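Local coordinates for protein glycosyltransferase (Streptomyces halstedii, PDB 3WAG) that belongs to the GT-B glycosyltransferases and holds thymidine-5'-diphosphate in the cleft between its two Rossmann-like domains, at residues V7-S12 against A34-N39; G231-P236 against F304-A309; V95-S100 against H177-D182. All coordinates share one frame; numbering follows the deposited sequence.

Followed from the N terminus, the chain closes three loops in series, none lying within or crossing another. Contact 1 closes first, over 21 residues, and completes the first beta-alpha-beta unit of the N-terminal Rossmann-like domain. Contact 3 comes next: residues 95-100 and 177-182, with 76 residues between them, tie two helices of that same domain together. Contact 2 then spans 67 residues, joining the connection between the two parallel sheets to a turn of the C-terminal domain. Contacts 1 and 2 approach to about 6 Å between nearest atoms without touching, yet both reach thymidine-5'-diphosphate. The centres of contacts 2 and 3 lie about 40 Å apart, on opposite sides of the chain's centre.

Contact 1 (V7-S12 against A34-N39); sequences VFANRS and ASHPDN. With TYD (thymidine-5'-diphosphate), chain F.
V7 and A34 continue the parallel pairing of strands 2-6 and 30-35, V7 N donating to A34 O at 3.1 Å. Beyond this bond 7-12 turns off into a loop, while S35 still pairs with V53 before its own segment turns away; the CA atoms of A9 and N39 are only 4.9 Å apart. Side chains take over where strand pairing stops. With OG anti to the backbone N (chi1 -158°), S35 leans over to V7 and gives its proton to V7 O at 2.6 Å. The same OG accepts from N39 ND2 at 3.1 Å, so two bonds hold this buried hydroxyl. A9 N donates to H36 ND1 (3.1 Å), 26° out of the ring plane. A9 CB packs among H36, D38 and N39, with D38 OD1 at 3.3 Å, and one water bridges A9 O and D38 OD2. Segment 7-12 is the strand-to-helix turn of the beta-alpha-beta unit 2-6, 11-26, 30-35, and its end reaches the ligand: S12 OG donates to TYD O2A at 2.6 Å. Around it, N10 caps helix 11-26 through H13 N, D38 accepts from L57 N and N58 N, H36 packs on M111 of helix 109-122, and D130 of strand 126-130 meets V7 and F8.

Contact 2 (G231-P236 against F304-A309); sequences GPAVLP and FVPLHA. With TYD (thymidine-5'-diphosphate), chain F.
H308 turns its imidazole into the space between its own backbone N and carbonyl carbon (chi1 51°), which carries NE2 back to A233, where CB meets the ring edge at 4.1 Å. F304 takes another course: its CG stands anti to the backbone N (chi1 176°), and the extended side chain places the ring between P232 and the thymine base, with CE2 3.9 Å from P232 O and CE1 3.3 Å from TYD N3. Between these two rings A233 CB rests on the P306 ring, 4.0 Å from its CB. A separate apolar touch lies to one side, where the terminal methyl CD1 of L235 meets A309 CB at 3.8 Å. No hydrogen bond joins the two segments; van der Waals packing makes the contact.

V305 N and O and L307 N are turned instead to the ligand, and the turn is an instructive example of base reading: within this segment the base's hydrogen bonds all come from main-chain atoms, while F304 and L307 pack on it. V305 N donates to TYD O4 at 3.1 Å, and V305 O accepts from TYD N3. L307 N completes the set with a bond to TYD O2 at 2.9 Å. P306, at the N-cap position of helix 307-310, lies between the two donors, and while its ring faces A233, the neighbouring backbone faces the base.

Segment 231-236 belongs to the connection between the two parallel sheets, and segment 304-309 follows strand 299-302 at the edge of the C-terminal one. L239 of helix 237-240 packs on V305 and A309. A233 and V234 form a parallel beta ladder with a strand of the second subunit, whose T49 also packs on A233, L235 and H308.

Contact 3 (V95-S100 against H177-D182); sequences VFAQYS and HDPLAD
F96 and L180 form the heart of a helix-to-helix packing contact between two helices of the N-terminal Rossmann-like domain of this GT-B protein, where the middle of helix 89-106 receives the first turn of helix 179-188. The contact is apolar and largely buried, and it contains no hydrogen bond between the two segments.

L180 and F96 share the main part of it. In L180, chi1 (-51°) brings CG over to F96, and chi2 (-162°) turns the methyls to the ring and its CB, so that they divide the work. CD1 sits above the middle of the aromatic ring, 3.8 Å from the centroid and only 4° off the ring normal, a well-centred CH-pi contact. CD2 drops to the root of the same side chain, 3.3 Å from F96 CB, which makes the packing there tight. One leucine therefore spans the ring and its stem.

A second patch lies one residue back. P179 lays its CB against the backbone of the helix, 3.7 Å from A97 N and 4.1 Å from A97 CB; here the CA atoms of A97 and P179 are 5.2 Å apart.

Helix 156-168 packs beside both partners: W157 meets F96 and L180, and F164 stands edge-to-face with F96. R161 of that helix forms a salt bridge with D178 OD2, which probably helps to hold D178, the residue at the N-cap position. The other carboxylate oxygen, D178 OD1, accepts two weak capping bonds, from L180 N at 3.0 Å and from A181 N at 3.4 Å.

Contact 1 (V7-S12 against A34-N39)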
loop_
_atom_site.group_PDB
_atom_site.type_symbol
_atom_site.label_atom_id
_atom_site.label_comp_id
_atom_site.label_asym_id
_atom_site.label_seq_id
_atom_site.Cartn_x
_atom_site.Cartn_y
_atom_site.Cartn_z
ATOM N N VAL B 7 3.494 -11.669 -10.702
ATOM C CA VAL B 7 3.836 -10.837 -11.882
ATOM C C VAL B 7 5.316 -11.042 -12.159
ATOM O O VAL B 7 6.064 -11.194 -11.200
ATOM C CB VAL B 7 3.459 -9.341 -11.677
ATOM C CG1 VAL B 7 4.109 -8.765 -10.401
ATOM C CG2 VAL B 7 3.777 -8.497 -12.914
ATOM N N PHE B 8 5.718 -11.067 -13.436
ATOM C CA PHE B 8 7.134 -11.080 -13.824
ATOM C C PHE B 8 7.815 -9.794 -13.336
ATOM O O PHE B 8 7.144 -8.780 -13.084
ATOM C CB PHE B 8 7.338 -11.366 -15.340
ATOM C CG PHE B 8 6.995 -10.203 -16.251
ATOM C CD1 PHE B 8 5.699 -9.934 -16.614
ATOM C CD2 PHE B 8 8.007 -9.386 -16.784
ATOM C CE1 PHE B 8 5.369 -8.871 -17.447
ATOM C CE2 PHE B 8 7.695 -8.317 -17.627
ATOM C CZ PHE B 8 6.371 -8.047 -17.951
ATOM N N ALA B 9 9.128 -9.837 -13.160
ATOM C CA ALA B 9 9.892 -8.652 -12.710
ATOM C C ALA B 9 9.908 -7.459 -13.684
ATOM O O ALA B 9 10.776 -7.338 -14.538
ATOM C CB ALA B 9 11.326 -9.023 -12.310
ATOM N N ASN B 10 8.943 -6.560 -13.496
ATOM C CA ASN B 10 8.760 -5.366 -14.279
ATOM C C ASN B 10 7.925 -4.476 -13.434
ATOM O O ASN B 10 6.794 -4.855 -13.011
ATOM C CB ASN B 10 7.987 -5.705 -15.541
ATOM C CG ASN B 10 7.597 -4.460 -16.323
ATOM O OD1 ASN B 10 6.692 -3.706 -15.944
ATOM N ND2 ASN B 10 8.296 -4.228 -17.402
ATOM N N ARG B 11 8.435 -3.281 -13.185
ATOM C CA ARG B 11 7.733 -2.300 -12.383
ATOM C C ARG B 11 6.365 -1.891 -12.853
ATOM O O ARG B 11 5.484 -1.691 -12.009
ATOM C CB ARG B 11 8.565 -1.030 -12.173
ATOM C CG ARG B 11 9.179 -0.935 -10.791
ATOM C CD ARG B 11 9.963 0.388 -10.567
ATOM N NE ARG B 11 10.763 0.728 -11.745
ATOM C CZ ARG B 11 12.002 0.284 -11.990
ATOM N NH1 ARG B 11 12.638 -0.498 -11.118
ATOM N NH2 ARG B 11 12.619 0.634 -13.120
ATOM N N SER B 12 6.178 -1.689 -14.156
ATOM C CA SER B 12 4.859 -1.299 -14.689
ATOM C C SER B 12 3.826 -2.386 -14.533
ATOM O O SER B 12 2.685 -2.104 -14.267
ATOM C CB SER B 12 4.949 -0.959 -16.196
ATOM O OG SER B 12 5.652 0.252 -16.253
ATOM N N ALA B 34 4.114 -12.661 -5.674
ATOM C CA ALA B 34 5.271 -13.495 -6.059
ATOM C C ALA B 34 5.864 -12.965 -7.348
ATOM O O ALA B 34 5.150 -12.887 -8.337
ATOM C CB ALA B 34 4.874 -14.966 -6.240
ATOM N N SER B 35 7.159 -12.635 -7.335
ATOM C CA SER B 35 7.882 -12.187 -8.528
ATOM C C SER B 35 9.320 -12.652 -8.457
ATOM O O SER B 35 9.731 -13.143 -7.393
ATOM C CB SER B 35 7.838 -10.674 -8.604
ATOM O OG SER B 35 8.062 -10.230 -9.920
ATOM N N HIS B 36 10.093 -12.493 -9.555
ATOM C CA HIS B 36 11.533 -12.668 -9.501
ATOM C C HIS B 36 12.174 -11.805 -8.446
ATOM O O HIS B 36 11.635 -10.778 -8.067
ATOM C CB HIS B 36 12.198 -12.444 -10.851
ATOM C CG HIS B 36 11.474 -13.102 -12.002
ATOM N ND1 HIS B 36 10.295 -12.614 -12.513
ATOM C CD2 HIS B 36 11.769 -14.257 -12.729
ATOM C CE1 HIS B 36 9.885 -13.416 -13.535
ATOM N NE2 HIS B 36 10.789 -14.405 -13.675
ATOM N N PRO B 37 13.365 -12.214 -7.960
ATOM C CA PRO B 37 13.997 -11.454 -6.870
ATOM C C PRO B 37 14.317 -10.019 -7.208
ATOM O O PRO B 37 14.289 -9.180 -6.283
ATOM C CB PRO B 37 15.273 -12.273 -6.550
ATOM C CG PRO B 37 14.871 -13.686 -6.938
ATOM C CD PRO B 37 14.025 -13.520 -8.178
ATOM N N ASP B 38 14.553 -9.716 -8.501
ATOM C CA ASP B 38 14.795 -8.336 -8.858
ATOM C C ASP B 38 13.580 -7.413 -8.735
ATOM O O ASP B 38 13.709 -6.216 -8.965
ATOM C CB ASP B 38 15.449 -8.145 -10.270
ATOM C CG ASP B 38 14.820 -8.981 -11.361
ATOM O OD1 ASP B 38 14.200 -10.009 -11.055
ATOM O OD2 ASP B 38 15.005 -8.652 -12.553
ATOM N N ASN B 39 12.413 -7.960 -8.416
ATOM C CA ASN B 39 11.208 -7.102 -8.238
ATOM C C ASN B 39 10.888 -6.951 -6.773
ATOM O O ASN B 39 9.988 -6.272 -6.435
ATOM C CB ASN B 39 9.977 -7.722 -8.913
ATOM C CG ASN B 39 9.036 -6.683 -9.535
ATOM O OD1 ASN B 39 9.398 -5.523 -9.716
ATOM N ND2 ASN B 39 7.805 -7.122 -9.874
HETATM P PA TYD F . 5.068 4.089 -17.067
HETATM O O1A TYD F . 6.013 5.114 -17.709
HETATM O O2A TYD F . 5.139 2.595 -17.365
HETATM O O3A TYD F . 3.602 4.636 -17.576
HETATM P PB TYD F . 2.659 3.979 -18.744
HETATM O O1B TYD F . 3.593 3.444 -19.841
HETATM O O2B TYD F . 1.717 5.166 -19.112
HETATM O O3B TYD F . 2.037 2.755 -18.018
HETATM O "O5'" TYD F . 5.160 4.227 -15.431
HETATM C "C5'" TYD F . 4.194 3.747 -14.457
HETATM C "C4'" TYD F . 3.271 4.880 -13.925
HETATM O "O4'" TYD F . 3.999 6.031 -13.443
HETATM C "C3'" TYD F . 2.248 5.462 -14.924
HETATM O "O3'" TYD F . 0.951 5.388 -14.309
HETATM C "C2'" TYD F . 2.607 6.929 -15.114
HETATM C "C1'" TYD F . 3.328 7.253 -13.790
HETATM N N1 TYD F . 4.261 8.364 -13.970
HETATM C C2 TYD F . 4.138 9.551 -13.201
HETATM O O2 TYD F . 3.250 9.690 -12.321
HETATM N N3 TYD F . 4.994 10.590 -13.422
HETATM C C4 TYD F . 5.976 10.548 -14.354
HETATM O O4 TYD F . 6.726 11.544 -14.474
HETATM C C5 TYD F . 6.134 9.310 -15.164
HETATM C C5M TYD F . 7.197 9.133 -16.224
HETATM C C6 TYD F . 5.235 8.262 -14.907
HETATM O O HOH W 1 13.518 -7.703 -14.614
#

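Contact 2 (G231-P236 against F304-A309)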
loop_
_atom_site.group_PDB
_atom_site.type_symbol
_atom_site.label_atom_id
_atom_site.label_comp_id
_atom_site.label_asym_id
_atom_site.label_seq_id
_atom_site.Cartn_x
_atom_site.Cartn_y
_atom_site.Cartn_z
ATOM N N GLY B 231 3.587 4.843 -8.318
ATOM C CA GLY B 231 4.841 4.501 -7.623
ATOM C C GLY B 231 5.095 5.432 -6.451
ATOM O O GLY B 231 4.204 6.238 -6.100
ATOM N N PRO B 232 6.292 5.314 -5.819
ATOM C CA PRO B 232 6.834 6.205 -4.756
ATOM C C PRO B 232 6.506 7.734 -5.003
ATOM O O PRO B 232 6.618 8.221 -6.120
ATOM C CB PRO B 232 8.363 5.933 -4.834
ATOM C CG PRO B 232 8.586 5.236 -6.141
ATOM C CD PRO B 232 7.342 4.410 -6.329
ATOM N N ALA B 233 6.045 8.478 -4.010
ATOM C CA ALA B 233 5.659 9.872 -4.287
ATOM C C ALA B 233 5.909 10.826 -3.148
ATOM O O ALA B 233 5.479 10.628 -2.011
ATOM C CB ALA B 233 4.210 9.959 -4.783
ATOM N N VAL B 234 6.669 11.856 -3.450
ATOM C CA VAL B 234 6.981 12.936 -2.524
ATOM C C VAL B 234 6.589 14.214 -3.242
ATOM O O VAL B 234 7.089 14.469 -4.319
ATOM C CB VAL B 234 8.475 12.992 -2.211
ATOM C CG1 VAL B 234 8.771 14.141 -1.259
ATOM C CG2 VAL B 234 8.974 11.671 -1.619
ATOM N N LEU B 235 5.677 15.003 -2.685
ATOM C CA LEU B 235 5.241 16.210 -3.359
ATOM C C LEU B 235 6.289 17.269 -3.209
ATOM O O LEU B 235 6.731 17.495 -2.094
ATOM C CB LEU B 235 3.925 16.713 -2.803
ATOM C CG LEU B 235 2.645 16.293 -3.539
ATOM C CD1 LEU B 235 2.459 14.795 -3.588
ATOM C CD2 LEU B 235 1.432 16.925 -2.892
ATOM N N PRO B 236 6.724 17.893 -4.332
ATOM C CA PRO B 236 7.757 18.920 -4.171
ATOM C C PRO B 236 7.114 20.278 -3.898
ATOM O O PRO B 236 5.928 20.471 -4.175
ATOM C CB PRO B 236 8.530 18.901 -5.524
ATOM C CG PRO B 236 7.612 18.236 -6.505
ATOM C CD PRO B 236 6.412 17.654 -5.755
ATOM N N PHE B 304 10.930 13.158 -12.872
ATOM C CA PHE B 304 9.677 12.445 -12.520
ATOM C C PHE B 304 8.708 13.424 -11.804
ATOM O O PHE B 304 9.161 14.303 -11.112
ATOM C CB PHE B 304 9.940 11.168 -11.678
ATOM C CG PHE B 304 8.675 10.443 -11.216
ATOM C CD1 PHE B 304 8.096 9.463 -11.993
ATOM C CD2 PHE B 304 8.101 10.735 -9.975
ATOM C CE1 PHE B 304 6.951 8.775 -11.551
ATOM C CE2 PHE B 304 6.976 10.064 -9.520
ATOM C CZ PHE B 304 6.383 9.095 -10.326
ATOM N N VAL B 305 7.398 13.331 -12.070
ATOM C CA VAL B 305 6.407 14.081 -11.265
ATOM C C VAL B 305 5.157 13.196 -11.034
ATOM O O VAL B 305 4.654 12.634 -11.983
ATOM C CB VAL B 305 6.046 15.468 -11.869
ATOM C CG1 VAL B 305 5.491 15.315 -13.285
ATOM C CG2 VAL B 305 5.083 16.246 -10.943
ATOM N N PRO B 306 4.697 13.028 -9.769
ATOM C CA PRO B 306 3.536 12.134 -9.566
ATOM C C PRO B 306 2.319 12.676 -10.269
ATOM O O PRO B 306 1.825 13.743 -9.906
ATOM C CB PRO B 306 3.347 12.088 -8.059
ATOM C CG PRO B 306 4.232 13.123 -7.468
ATOM C CD PRO B 306 5.217 13.598 -8.519
ATOM N N LEU B 307 1.837 11.948 -11.276
ATOM C CA LEU B 307 0.746 12.436 -12.102
ATOM C C LEU B 307 -0.544 12.789 -11.320
ATOM O O LEU B 307 -1.194 13.796 -11.576
ATOM C CB LEU B 307 0.456 11.408 -13.193
ATOM C CG LEU B 307 0.896 11.663 -14.626
ATOM C CD1 LEU B 307 1.833 12.846 -14.770
ATOM C CD2 LEU B 307 1.366 10.384 -15.348
ATOM N N HIS B 308 -0.930 11.952 -10.359
ATOM C CA HIS B 308 -2.127 12.259 -9.520
ATOM C C HIS B 308 -2.018 13.562 -8.765
ATOM O O HIS B 308 -3.054 14.190 -8.447
ATOM C CB HIS B 308 -2.379 11.125 -8.537
ATOM C CG HIS B 308 -1.140 10.739 -7.732
ATOM N ND1 HIS B 308 -0.960 11.122 -6.460
ATOM C CD2 HIS B 308 0.013 9.986 -8.100
ATOM C CE1 HIS B 308 0.231 10.606 -5.996
ATOM N NE2 HIS B 308 0.825 9.945 -7.020
ATOM N N ALA B 309 -0.792 14.000 -8.452
ATOM C CA ALA B 309 -0.638 15.329 -7.821
ATOM C C ALA B 309 -0.590 16.462 -8.823
ATOM O O ALA B 309 -0.982 17.544 -8.469
ATOM C CB ALA B 309 0.548 15.438 -6.854
HETATM P PA TYD F . 5.068 4.089 -17.067
HETATM O O1A TYD F . 6.013 5.114 -17.709
HETATM O O2A TYD F . 5.139 2.595 -17.365
HETATM O O3A TYD F . 3.602 4.636 -17.576
HETATM P PB TYD F . 2.659 3.979 -18.744
HETATM O O1B TYD F . 3.593 3.444 -19.841
HETATM O O2B TYD F . 1.717 5.166 -19.112
HETATM O O3B TYD F . 2.037 2.755 -18.018
HETATM O "O5'" TYD F . 5.160 4.227 -15.431
HETATM C "C5'" TYD F . 4.194 3.747 -14.457
HETATM C "C4'" TYD F . 3.271 4.880 -13.925
HETATM O "O4'" TYD F . 3.999 6.031 -13.443
HETATM C "C3'" TYD F . 2.248 5.462 -14.924
HETATM O "O3'" TYD F . 0.951 5.388 -14.309
HETATM C "C2'" TYD F . 2.607 6.929 -15.114
HETATM C "C1'" TYD F . 3.328 7.253 -13.790
HETATM N N1 TYD F . 4.261 8.364 -13.970
HETATM C C2 TYD F . 4.138 9.551 -13.201
HETATM O O2 TYD F . 3.250 9.690 -12.321
HETATM N N3 TYD F . 4.994 10.590 -13.422
HETATM C C4 TYD F . 5.976 10.548 -14.354
HETATM O O4 TYD F . 6.726 11.544 -14.474
HETATM C C5 TYD F . 6.134 9.310 -15.164
HETATM C C5M TYD F . 7.197 9.133 -16.224
HETATM C C6 TYD F . 5.235 8.262 -14.907
#

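Contact 3 (V95-S100 against H177-D182)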
loop_
_atom_site.group_PDB
_atom_site.type_symbol
_atom_site.label_atom_id
_atom_site.label_comp_id
_atom_site.label_asym_id
_atom_site.label_seq_id
_atom_site.Cartn_x
_atom_site.Cartn_y
_atom_site.Cartn_z
ATOM N N VAL B 95 2.569 -16.303 -34.208
ATOM C CA VAL B 95 2.678 -15.325 -33.130
ATOM C C VAL B 95 2.675 -16.118 -31.778
ATOM O O VAL B 95 3.470 -15.849 -30.862
ATOM C CB VAL B 95 1.521 -14.289 -33.218
ATOM C CG1 VAL B 95 1.291 -13.603 -31.886
ATOM C CG2 VAL B 95 1.820 -13.237 -34.289
ATOM N N PHE B 96 1.766 -17.085 -31.683
ATOM C CA PHE B 96 1.708 -17.976 -30.511
ATOM C C PHE B 96 2.981 -18.800 -30.322
ATOM O O PHE B 96 3.480 -18.923 -29.198
ATOM C CB PHE B 96 0.493 -18.911 -30.548
ATOM C CG PHE B 96 -0.777 -18.212 -30.322
ATOM C CD1 PHE B 96 -0.786 -16.994 -29.715
ATOM C CD2 PHE B 96 -1.967 -18.753 -30.760
ATOM C CE1 PHE B 96 -1.966 -16.309 -29.492
ATOM C CE2 PHE B 96 -3.159 -18.089 -30.532
ATOM C CZ PHE B 96 -3.160 -16.850 -29.934
ATOM N N ALA B 97 3.505 -19.359 -31.409
ATOM C CA ALA B 97 4.752 -20.127 -31.292
ATOM C C ALA B 97 5.858 -19.217 -30.775
ATOM O O ALA B 97 6.655 -19.615 -29.941
ATOM C CB ALA B 97 5.158 -20.698 -32.637
ATOM N N GLN B 98 5.917 -17.984 -31.268
ATOM C CA GLN B 98 7.003 -17.105 -30.869
ATOM C C GLN B 98 6.810 -16.544 -29.459
ATOM O O GLN B 98 7.792 -16.426 -28.693
ATOM C CB GLN B 98 7.147 -15.931 -31.821
ATOM C CG GLN B 98 8.268 -15.011 -31.344
ATOM C CD GLN B 98 8.381 -13.753 -32.144
ATOM O OE1 GLN B 98 9.251 -13.635 -32.987
ATOM N NE2 GLN B 98 7.504 -12.806 -31.886
ATOM N N TYR B 99 5.576 -16.170 -29.105
ATOM C CA TYR B 99 5.416 -15.562 -27.813
ATOM C C TYR B 99 5.449 -16.600 -26.711
ATOM O O TYR B 99 5.687 -16.259 -25.522
ATOM C CB TYR B 99 4.143 -14.727 -27.708
ATOM C CG TYR B 99 4.361 -13.360 -28.257
ATOM C CD1 TYR B 99 4.861 -12.335 -27.448
ATOM C CD2 TYR B 99 4.133 -13.099 -29.599
ATOM C CE1 TYR B 99 5.097 -11.065 -27.979
ATOM C CE2 TYR B 99 4.366 -11.850 -30.141
ATOM C CZ TYR B 99 4.848 -10.847 -29.332
ATOM O OH TYR B 99 5.055 -9.621 -29.884
ATOM N N SER B 100 5.133 -17.841 -27.081
ATOM C CA SER B 100 5.188 -18.916 -26.077
ATOM C C SER B 100 6.651 -19.060 -25.579
ATOM O O SER B 100 6.893 -19.271 -24.384
ATOM C CB SER B 100 4.504 -20.198 -26.569
ATOM O OG SER B 100 5.404 -20.851 -27.410
ATOM N N HIS B 177 -2.652 -27.717 -35.181
ATOM C CA HIS B 177 -1.563 -27.481 -34.264
ATOM C C HIS B 177 -1.859 -26.292 -33.382
ATOM O O HIS B 177 -2.229 -25.227 -33.886
ATOM C CB HIS B 177 -0.292 -27.248 -35.041
ATOM C CG HIS B 177 0.934 -27.022 -34.166
ATOM N ND1 HIS B 177 1.288 -27.874 -33.136
ATOM C CD2 HIS B 177 1.952 -26.055 -34.247
ATOM C CE1 HIS B 177 2.463 -27.453 -32.593
ATOM N NE2 HIS B 177 2.853 -26.326 -33.253
ATOM N N ASP B 178 -1.727 -26.462 -32.065
ATOM C CA ASP B 178 -1.893 -25.352 -31.155
ATOM C C ASP B 178 -0.591 -25.092 -30.393
ATOM O O ASP B 178 -0.282 -25.831 -29.446
ATOM C CB ASP B 178 -3.021 -25.644 -30.186
ATOM C CG ASP B 178 -3.423 -24.444 -29.391
ATOM O OD1 ASP B 178 -2.698 -23.458 -29.343
ATOM O OD2 ASP B 178 -4.477 -24.479 -28.772
ATOM N N PRO B 179 0.190 -24.061 -30.802
ATOM C CA PRO B 179 1.441 -23.865 -30.026
ATOM C C PRO B 179 1.197 -23.606 -28.530
ATOM O O PRO B 179 2.024 -24.003 -27.721
ATOM C CB PRO B 179 2.096 -22.680 -30.703
ATOM C CG PRO B 179 1.564 -22.751 -32.144
ATOM C CD PRO B 179 0.129 -23.191 -31.995
ATOM N N LEU B 180 0.074 -22.952 -28.181
ATOM C CA LEU B 180 -0.217 -22.641 -26.772
ATOM C C LEU B 180 -0.535 -23.922 -25.971
ATOM O O LEU B 180 -0.125 -24.051 -24.804
ATOM C CB LEU B 180 -1.318 -21.591 -26.602
ATOM C CG LEU B 180 -1.222 -20.270 -27.364
ATOM C CD1 LEU B 180 -2.135 -19.246 -26.716
ATOM C CD2 LEU B 180 0.228 -19.798 -27.381
ATOM N N ALA B 181 -1.242 -24.868 -26.613
ATOM C CA ALA B 181 -1.525 -26.175 -26.012
ATOM C C ALA B 181 -0.251 -26.991 -25.810
ATOM O O ALA B 181 -0.065 -27.560 -24.762
ATOM C CB ALA B 181 -2.552 -26.943 -26.842
ATOM N N ASP B 182 0.637 -27.015 -26.797
ATOM C CA ASP B 182 1.910 -27.651 -26.673
ATOM C C ASP B 182 2.839 -26.994 -25.643
ATOM O O ASP B 182 3.523 -27.693 -24.901
ATOM C CB ASP B 182 2.610 -27.625 -27.987
ATOM C CG ASP B 182 1.965 -28.542 -28.999
ATOM O OD1 ASP B 182 0.857 -29.021 -28.730
ATOM O OD2 ASP B 182 2.584 -28.764 -30.061
#